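Local coordinates for putative protease (Parabacteroides distasonis ATCC 8503, PDB 3KD4), which is of unknown function but may be an exported protease, and carries two domains of unknown function, at residues Tyr63-Lys67 with Thr104-Leu108; Ala127-Arg133 with His202-Tyr208. One frame throughout, in Å; residues are numbered along the deposited sequence.

Contact 1: residues Tyr63-Lys67 with Thr104-Leu108; sequences YTRQK and TGLEL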
# COMPACT_ATOMS: atom_id res chain seq x y z
N TYR A 63 14.40 -24.56 -15.39
CA TYR A 63 15.27 -24.55 -16.56
C TYR A 63 14.96 -23.38 -17.48
O TYR A 63 13.91 -22.75 -17.39
CB TYR A 63 15.18 -25.86 -17.35
CG TYR A 63 13.82 -26.23 -17.88
CD1 TYR A 63 12.90 -26.97 -17.11
CD2 TYR A 63 13.45 -25.87 -19.16
CE1 TYR A 63 11.66 -27.32 -17.62
CE2 TYR A 63 12.23 -26.23 -19.66
CZ TYR A 63 11.34 -26.94 -18.90
OH TYR A 63 10.12 -27.26 -19.45
N THR A 64 15.91 -23.12 -18.37
CA THR A 64 15.73 -22.13 -19.42
C THR A 64 15.73 -22.83 -20.76
O THR A 64 16.61 -23.67 -21.03
CB THR A 64 16.86 -21.11 -19.39
OG1 THR A 64 16.86 -20.49 -18.10
CG2 THR A 64 16.72 -20.09 -20.54
N ARG A 65 14.74 -22.50 -21.58
CA ARG A 65 14.69 -23.01 -22.95
C ARG A 65 15.10 -21.92 -23.91
O ARG A 65 14.43 -20.89 -24.03
CB ARG A 65 13.31 -23.52 -23.30
CG ARG A 65 13.19 -24.06 -24.73
CD ARG A 65 11.79 -24.63 -24.97
NE ARG A 65 11.70 -25.37 -26.24
CZ ARG A 65 11.84 -24.85 -27.48
NH1 ARG A 65 12.11 -23.55 -27.69
NH2 ARG A 65 11.74 -25.65 -28.55
N GLN A 66 16.22 -22.14 -24.59
CA GLN A 66 16.71 -21.17 -25.60
C GLN A 66 15.94 -21.34 -26.88
O GLN A 66 15.31 -22.37 -27.10
CB GLN A 66 18.21 -21.34 -25.82
CG GLN A 66 18.98 -21.15 -24.51
CD GLN A 66 20.47 -21.34 -24.64
OE1 GLN A 66 20.94 -21.98 -25.57
NE2 GLN A 66 21.23 -20.78 -23.68
N LYS A 67 15.99 -20.33 -27.74
CA LYS A 67 15.16 -20.31 -28.95
C LYS A 67 15.40 -21.49 -29.83
O LYS A 67 14.46 -21.98 -30.45
CB LYS A 67 15.42 -19.09 -29.82
CG LYS A 67 14.83 -17.84 -29.33
CD LYS A 67 14.91 -16.77 -30.41
CE LYS A 67 13.65 -16.75 -31.27
NZ LYS A 67 13.77 -15.68 -32.35
N THR A 104 19.70 -19.30 -15.33
CA THR A 104 20.91 -19.40 -16.09
C THR A 104 20.55 -19.74 -17.52
O THR A 104 19.41 -20.09 -17.85
CB THR A 104 21.89 -20.48 -15.52
OG1 THR A 104 21.30 -21.76 -15.69
CG2 THR A 104 22.20 -20.24 -14.02
N GLY A 105 21.54 -19.60 -18.39
CA GLY A 105 21.39 -19.83 -19.81
C GLY A 105 20.52 -18.82 -20.54
O GLY A 105 20.05 -19.11 -21.64
N LEU A 106 20.27 -17.67 -19.93
CA LEU A 106 19.46 -16.66 -20.58
C LEU A 106 20.18 -16.14 -21.85
O LEU A 106 21.39 -15.96 -21.87
CB LEU A 106 19.12 -15.50 -19.65
CG LEU A 106 18.14 -15.85 -18.51
CD1 LEU A 106 17.87 -14.60 -17.67
CD2 LEU A 106 16.86 -16.43 -19.05
N GLU A 107 19.39 -15.95 -22.91
CA GLU A 107 19.81 -15.36 -24.18
C GLU A 107 18.58 -14.68 -24.72
O GLU A 107 17.47 -15.06 -24.36
CB GLU A 107 20.12 -16.44 -25.20
CG GLU A 107 21.26 -17.24 -24.90
CD GLU A 107 21.57 -18.19 -26.02
OE1 GLU A 107 20.63 -18.55 -26.79
OE2 GLU A 107 22.74 -18.61 -26.05
N LEU A 108 18.77 -13.75 -25.63
CA LEU A 108 17.62 -13.09 -26.27
C LEU A 108 16.59 -14.13 -26.76
O LEU A 108 16.94 -15.09 -27.45
CB LEU A 108 18.11 -12.25 -27.44
CG LEU A 108 19.02 -11.06 -27.13
CD1 LEU A 108 19.55 -10.46 -28.46
CD2 LEU A 108 18.35 -10.00 -26.27
O HOH W 1 17.30 -18.00 -26.83
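At one end of the eight-stranded mixed sheet in the DUF3857 region, the last residues of strand 55-65 and the turn after it are tied to residues 104-108 of the loop between strands 97-102 and 111-120. The two segments run in roughly the same direction, 24° apart, yet no main-chain ladder joins them; side chains of the first segment serve carbonyls of the second. T64 OG1 donates to T104 O at 2.6 Å. Two residues on, Q66 NE2 gives a nearly straight bond to G105 O at 2.9 Å. G105 has a positive phi of 69°, and a side chain there would point into this interface. Strand pairing continues elsewhere, through backbone bonds of T64 with V72 and R65 with T111. The methyl of the T64 side chain, T64 CG2, packs on L106 CD2 at 4.0 Å. Past the strand end, a water replaces direct bonding: it accepts from K67 N at 2.8 Å and donates to L108 O at 3.0 Å, with a weak third bond to E107 OE1 at 3.4 Å.

Contact 2: residues Ala127-Arg133 with His202-Tyr208; sequences ALDINER and HLVASTY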
# COMPACT_ATOMS: atom_id res chain seq x y z
N ALA A 127 -7.54 -21.33 7.51
CA ALA A 127 -8.42 -21.53 6.36
C ALA A 127 -7.63 -21.34 5.07
O ALA A 127 -6.52 -20.86 5.11
CB ALA A 127 -9.61 -20.50 6.44
N LEU A 128 -8.20 -21.74 3.93
CA LEU A 128 -7.66 -21.34 2.64
C LEU A 128 -8.11 -19.89 2.42
O LEU A 128 -9.29 -19.58 2.50
CB LEU A 128 -8.16 -22.28 1.52
CG LEU A 128 -7.63 -21.98 0.12
CD1 LEU A 128 -6.07 -21.99 0.10
CD2 LEU A 128 -8.11 -22.97 -0.96
N ASP A 129 -7.16 -19.00 2.14
CA ASP A 129 -7.39 -17.57 2.17
C ASP A 129 -6.49 -16.91 1.08
O ASP A 129 -5.30 -16.80 1.27
CB ASP A 129 -7.03 -17.05 3.58
CG ASP A 129 -7.52 -15.62 3.86
OD1 ASP A 129 -7.89 -14.86 2.92
OD2 ASP A 129 -7.55 -15.28 5.07
N ILE A 130 -7.10 -16.56 -0.04
CA ILE A 130 -6.39 -16.19 -1.27
C ILE A 130 -6.77 -14.77 -1.66
O ILE A 130 -7.94 -14.39 -1.56
CB ILE A 130 -6.77 -17.15 -2.41
CG1 ILE A 130 -6.34 -18.60 -2.08
CG2 ILE A 130 -6.11 -16.78 -3.72
CD1 ILE A 130 -7.07 -19.63 -2.93
N ASN A 131 -5.77 -13.99 -2.06
CA ASN A 131 -5.93 -12.71 -2.70
C ASN A 131 -4.79 -12.54 -3.69
O ASN A 131 -3.75 -11.95 -3.37
CB ASN A 131 -5.88 -11.57 -1.66
CG ASN A 131 -5.98 -10.20 -2.30
OD1 ASN A 131 -6.71 -10.00 -3.28
ND2 ASN A 131 -5.27 -9.24 -1.73
N GLU A 132 -4.95 -13.07 -4.90
CA GLU A 132 -3.82 -13.18 -5.79
C GLU A 132 -3.96 -12.25 -6.98
O GLU A 132 -4.93 -12.31 -7.71
CB GLU A 132 -3.68 -14.62 -6.28
CG GLU A 132 -2.39 -14.89 -7.03
CD GLU A 132 -1.19 -15.03 -6.11
OE1 GLU A 132 -1.38 -15.03 -4.88
OE2 GLU A 132 -0.06 -15.14 -6.63
N ARG A 133 -2.97 -11.40 -7.15
CA ARG A 133 -2.87 -10.57 -8.35
C ARG A 133 -2.51 -11.43 -9.55
O ARG A 133 -1.53 -12.16 -9.47
CB ARG A 133 -1.76 -9.54 -8.15
CG ARG A 133 -1.66 -8.54 -9.25
CD ARG A 133 -0.45 -7.62 -9.13
NE ARG A 133 0.77 -8.33 -9.51
CZ ARG A 133 1.74 -8.70 -8.69
NH1 ARG A 133 1.68 -8.42 -7.40
NH2 ARG A 133 2.77 -9.36 -9.16
N HIS A 202 -7.77 -10.13 -10.18
CA HIS A 202 -7.36 -10.67 -8.91
C HIS A 202 -8.31 -11.80 -8.56
O HIS A 202 -9.54 -11.65 -8.68
CB HIS A 202 -7.53 -9.65 -7.78
CG HIS A 202 -6.37 -8.75 -7.58
ND1 HIS A 202 -6.10 -7.69 -8.43
CD2 HIS A 202 -5.46 -8.67 -6.57
CE1 HIS A 202 -5.05 -7.02 -7.98
NE2 HIS A 202 -4.64 -7.60 -6.86
N LEU A 203 -7.76 -12.90 -8.05
CA LEU A 203 -8.57 -14.00 -7.52
C LEU A 203 -8.62 -13.82 -6.01
O LEU A 203 -7.57 -13.73 -5.34
CB LEU A 203 -7.94 -15.34 -7.89
CG LEU A 203 -8.61 -16.60 -7.33
CD1 LEU A 203 -10.03 -16.73 -7.97
CD2 LEU A 203 -7.74 -17.83 -7.57
N VAL A 204 -9.83 -13.77 -5.46
CA VAL A 204 -10.06 -13.67 -4.02
C VAL A 204 -10.97 -14.81 -3.61
O VAL A 204 -11.99 -15.06 -4.25
CB VAL A 204 -10.68 -12.30 -3.63
CG1 VAL A 204 -10.91 -12.18 -2.09
CG2 VAL A 204 -9.80 -11.18 -4.20
N ALA A 205 -10.57 -15.51 -2.56
CA ALA A 205 -11.28 -16.71 -2.14
C ALA A 205 -10.98 -17.03 -0.70
O ALA A 205 -9.89 -16.70 -0.16
CB ALA A 205 -10.92 -17.95 -3.06
N SER A 206 -11.93 -17.72 -0.08
CA SER A 206 -11.86 -18.04 1.34
C SER A 206 -12.67 -19.27 1.67
O SER A 206 -13.77 -19.46 1.14
CB SER A 206 -12.42 -16.85 2.14
OG SER A 206 -12.55 -17.13 3.51
N THR A 207 -12.15 -20.08 2.59
CA THR A 207 -12.90 -21.18 3.18
C THR A 207 -13.35 -20.89 4.60
O THR A 207 -13.89 -21.78 5.25
CB THR A 207 -12.13 -22.53 3.12
OG1 THR A 207 -10.97 -22.47 3.92
CG2 THR A 207 -11.79 -22.94 1.64
N TYR A 208 -13.18 -19.65 5.09
CA TYR A 208 -13.86 -19.31 6.33
C TYR A 208 -15.40 -19.34 6.07
O TYR A 208 -15.84 -19.19 4.95
CB TYR A 208 -13.49 -17.91 6.78
CG TYR A 208 -12.09 -17.74 7.34
CD1 TYR A 208 -11.78 -18.12 8.62
CD2 TYR A 208 -11.08 -17.13 6.58
CE1 TYR A 208 -10.51 -17.91 9.16
CE2 TYR A 208 -9.85 -16.93 7.09
CZ TYR A 208 -9.58 -17.29 8.39
OH TYR A 208 -8.35 -17.09 8.86
O HOH W 2 -6.39 -16.46 7.12
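A small antiparallel sheet of three strands contains this pair: strand 129-133 forms one edge and 202-206 the centre, with 156-160 on its other side. The axes are 4.5 Å apart and 178° from one another in direction. I130 and A205 make a hydrogen-bonded pair, I130 N to A205 O at 2.8 Å and A205 N to I130 O at 3.0 Å; E132 and L203 repeat it, E132 N to L203 O at 2.7 Å and L203 N to E132 O at 2.9 Å. Beyond the strand ends, T207 N donates to L128 O while T207 OG1 accepts from L128 N, both at 2.9 Å. I130, L203 and A205 share a face with E132, whose OE2 forms a salt bridge with K13; W15 packs on I130 and L203, I147 on I130 and A205. On the other face, D129 accepts from the backbone of L322 and A323. S206 OG closes an ST turn with Y208 N. Y208 lays its ring over A127, with A127 CB 3.5 Å from the centroid, and a water links D129 OD2, at 2.6 Å, to Y208 OH, at 2.7 Å.

Both segments of contact 1 precede those of contact 2 in sequence, and their centres lie 34 Å apart, with nearest atoms about 18 Å apart. They belong to different sheets: residues 63-67 include the end of strand 55-65 of the large mixed sheet, whereas contact 2 pairs two of the three strands of the small sheet. Strand 111-120 follows the loop of contact 1 in sequence and precedes strand 129-133 of contact 2. The small sheet packs on strands 6-17 and 140-150 of the large one, so the sheet whose strand 55-65 enters contact 1 also lies against contact 2. Contact 1 is a surface closure at a remote end, 34 Å from the chain centre; contact 2 is buried, 18 Å from that centre, and also touches C320, L322 and A323.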